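Local coordinates for uncharacterized protein (Bacteroides ovatus, PDB 3P02) that is of unknown function but is built largely of beta-sheets, its N-terminal part probably related to the immunoglobulin-like E-set families, at residues I68-K73 against E79-E84. Numbering follows the deposited sequence.
Sequences ILNFEK and ELYFRE
Asn70 and Phe82 illustrate how one carboxamide can read both polar groups of a single backbone residue. Phe82 N donates to Asn70 OD1 at 2.9 Å, with the donor tilted 31° from the plane of that carbonyl. Asn70 ND2 returns a bond to Phe82 O over 3.0 Å; it arrives in the plane of the peptide carbonyl, on a lone pair, and the acceptor lies close to the carboxamide's own plane. Two bonds to the same main chain fix the rotation of this buried amide and satisfy its oxygen. In Asn70, CG lies anti to the carbonyl carbon (chi1 -80°), which carries the carboxamide out from the helix toward the extended chain.

The pairing closes a helix-to-strand connection: helix 65-74 turns back through a short loop and a 3-10 segment, and the chain then enters strand 83-84, which runs parallel to strand 122-130 at the margin of a mixed sheet in the DUF4973 region. An alanine in place of Asn70 would probably leave the N-H and C=O of Phe82 without these partners and free the incoming chain to shift against the helix.

Stacking contributes a second kind of contact. The carboxamide and the Tyr81 ring are nearly parallel, 6° apart, and Asn70 CB sits over the centre of one ring face in a CH-pi contact, 3.6 Å from the centroid. The phenol oxygen, hydrogen-bonded to Gly75 O, also meets the edge of the Phe71 ring, with Tyr81 OH 3.9 Å from Phe71 CD1.

Apolar contact is slighter: Leu69 CD2 approaches Phe82 CD2 at 4.0 Å, meeting the ring obliquely, while Lys121 makes a cation-pi interaction with the same ring and Val24 and Ala123 touch its side chain.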
loop_
_atom_site.group_PDB
_atom_site.type_symbol
_atom_site.label_atom_id
_atom_site.label_comp_id
_atom_site.label_asym_id
_atom_site.label_seq_id
_atom_site.Cartn_x
_atom_site.Cartn_y
_atom_site.Cartn_z
ATOM N N ILE A 68 -0.062 -9.679 18.492
ATOM C CA ILE A 68 1.240 -9.442 19.133
ATOM C C ILE A 68 2.030 -8.381 18.356
ATOM O O ILE A 68 2.480 -7.403 18.965
ATOM C CB ILE A 68 2.000 -10.778 19.249
ATOM C CG1 ILE A 68 1.263 -11.665 20.251
ATOM C CG2 ILE A 68 3.462 -10.545 19.672
ATOM C CD1 ILE A 68 1.755 -13.177 20.211
ATOM N N LEU A 69 2.180 -8.558 17.033
ATOM C CA LEU A 69 2.902 -7.601 16.200
ATOM C C LEU A 69 2.302 -6.192 16.369
ATOM O O LEU A 69 3.035 -5.224 16.576
ATOM C CB LEU A 69 2.842 -8.037 14.718
ATOM C CG LEU A 69 3.458 -7.078 13.692
ATOM C CD1 LEU A 69 4.984 -7.128 13.733
ATOM C CD2 LEU A 69 2.942 -7.386 12.286
ATOM N N ASN A 70 0.968 -6.081 16.310
ATOM C CA ASN A 70 0.302 -4.775 16.443
ATOM C C ASN A 70 0.637 -4.098 17.762
ATOM O O ASN A 70 0.993 -2.918 17.760
ATOM C CB ASN A 70 -1.209 -4.942 16.329
ATOM C CG ASN A 70 -1.653 -5.050 14.899
ATOM O OD1 ASN A 70 -1.033 -4.487 14.003
ATOM N ND2 ASN A 70 -2.748 -5.762 14.662
ATOM N N PHE A 71 0.544 -4.821 18.871
ATOM C CA PHE A 71 0.821 -4.175 20.153
ATOM C C PHE A 71 2.302 -3.822 20.275
ATOM O O PHE A 71 2.644 -2.730 20.760
ATOM C CB PHE A 71 0.352 -5.033 21.337
ATOM C CG PHE A 71 0.445 -4.219 22.606
ATOM C CD1 PHE A 71 -0.478 -3.214 22.871
ATOM C CD2 PHE A 71 1.499 -4.408 23.496
ATOM C CE1 PHE A 71 -0.350 -2.404 23.997
ATOM C CE2 PHE A 71 1.625 -3.605 24.628
ATOM C CZ PHE A 71 0.704 -2.597 24.864
ATOM N N GLU A 72 3.178 -4.759 19.894
ATOM C CA GLU A 72 4.613 -4.543 20.016
ATOM C C GLU A 72 5.084 -3.372 19.134
ATOM O O GLU A 72 5.987 -2.648 19.539
ATOM C CB GLU A 72 5.395 -5.836 19.718
ATOM C CG GLU A 72 5.107 -6.894 20.781
ATOM C CD GLU A 72 5.904 -8.183 20.663
ATOM O OE1 GLU A 72 6.623 -8.349 19.651
ATOM O OE2 GLU A 72 5.727 -9.065 21.533
ATOM N N LYS A 73 4.492 -3.188 17.946
ATOM C CA LYS A 73 4.907 -2.099 17.058
ATOM C C LYS A 73 4.183 -0.798 17.338
ATOM O O LYS A 73 4.783 0.269 17.187
ATOM C CB LYS A 73 4.698 -2.471 15.575
ATOM C CG LYS A 73 5.650 -3.548 15.055
ATOM C CD LYS A 73 7.060 -3.014 14.768
ATOM C CE LYS A 73 8.048 -4.134 14.524
ATOM N NZ LYS A 73 9.449 -3.637 14.479
ATOM N N GLU A 79 -5.912 2.353 15.801
ATOM C CA GLU A 79 -6.098 2.943 14.485
ATOM C C GLU A 79 -4.924 2.637 13.536
ATOM O O GLU A 79 -5.088 2.744 12.310
ATOM C CB GLU A 79 -6.307 4.473 14.586
ATOM C CG GLU A 79 -5.065 5.253 15.020
ATOM C CD GLU A 79 -4.790 5.380 16.507
ATOM O OE1 GLU A 79 -5.326 4.573 17.308
ATOM O OE2 GLU A 79 -4.006 6.286 16.877
ATOM N N LEU A 80 -3.739 2.277 14.103
ATOM C CA LEU A 80 -2.541 1.970 13.312
ATOM C C LEU A 80 -2.394 0.473 13.000
ATOM O O LEU A 80 -1.475 0.075 12.286
ATOM C CB LEU A 80 -1.300 2.386 14.123
ATOM C CG LEU A 80 -1.182 3.856 14.595
ATOM C CD1 LEU A 80 0.226 4.086 15.165
ATOM C CD2 LEU A 80 -1.418 4.829 13.436
ATOM N N TYR A 81 -3.251 -0.348 13.597
ATOM C CA TYR A 81 -3.087 -1.806 13.509
ATOM C C TYR A 81 -3.333 -2.373 12.134
ATOM O O TYR A 81 -4.229 -1.928 11.393
ATOM C CB TYR A 81 -4.043 -2.502 14.474
ATOM C CG TYR A 81 -3.740 -2.396 15.957
ATOM C CD1 TYR A 81 -2.715 -1.576 16.431
ATOM C CD2 TYR A 81 -4.467 -3.133 16.885
ATOM C CE1 TYR A 81 -2.425 -1.499 17.800
ATOM C CE2 TYR A 81 -4.221 -3.024 18.251
ATOM C CZ TYR A 81 -3.180 -2.229 18.703
ATOM O OH TYR A 81 -2.930 -2.178 20.058
ATOM N N PHE A 82 -2.577 -3.438 11.845
ATOM C CA PHE A 82 -2.825 -4.248 10.659
ATOM C C PHE A 82 -4.065 -5.066 10.951
ATOM O O PHE A 82 -4.231 -5.575 12.075
ATOM C CB PHE A 82 -1.647 -5.211 10.382
ATOM C CG PHE A 82 -0.364 -4.533 10.000
ATOM C CD1 PHE A 82 -0.151 -4.097 8.700
ATOM C CD2 PHE A 82 0.661 -4.383 10.927
ATOM C CE1 PHE A 82 1.046 -3.464 8.349
ATOM C CE2 PHE A 82 1.858 -3.758 10.570
ATOM C CZ PHE A 82 2.038 -3.295 9.292
ATOM N N ARG A 83 -4.922 -5.209 9.946
ATOM C CA ARG A 83 -6.107 -6.053 10.017
ATOM C C ARG A 83 -5.837 -7.299 9.229
ATOM O O ARG A 83 -5.158 -7.231 8.202
ATOM C CB ARG A 83 -7.322 -5.314 9.415
ATOM C CG ARG A 83 -7.694 -4.054 10.207
ATOM C CD ARG A 83 -8.871 -3.319 9.600
ATOM N NE ARG A 83 -10.078 -4.154 9.540
ATOM C CZ ARG A 83 -11.234 -3.764 9.006
ATOM N NH1 ARG A 83 -11.361 -2.547 8.495
ATOM N NH2 ARG A 83 -12.268 -4.591 8.976
ATOM N N GLU A 84 -6.348 -8.445 9.694
ATOM C CA GLU A 84 -6.153 -9.675 8.949
ATOM C C GLU A 84 -6.811 -9.579 7.581
ATOM O O GLU A 84 -7.997 -9.261 7.484
ATOM C CB GLU A 84 -6.697 -10.879 9.733
ATOM C CG GLU A 84 -6.492 -12.196 9.001
ATOM C CD GLU A 84 -7.145 -13.368 9.717
ATOM O OE1 GLU A 84 -6.975 -13.478 10.949
ATOM O OE2 GLU A 84 -7.843 -14.164 9.053
#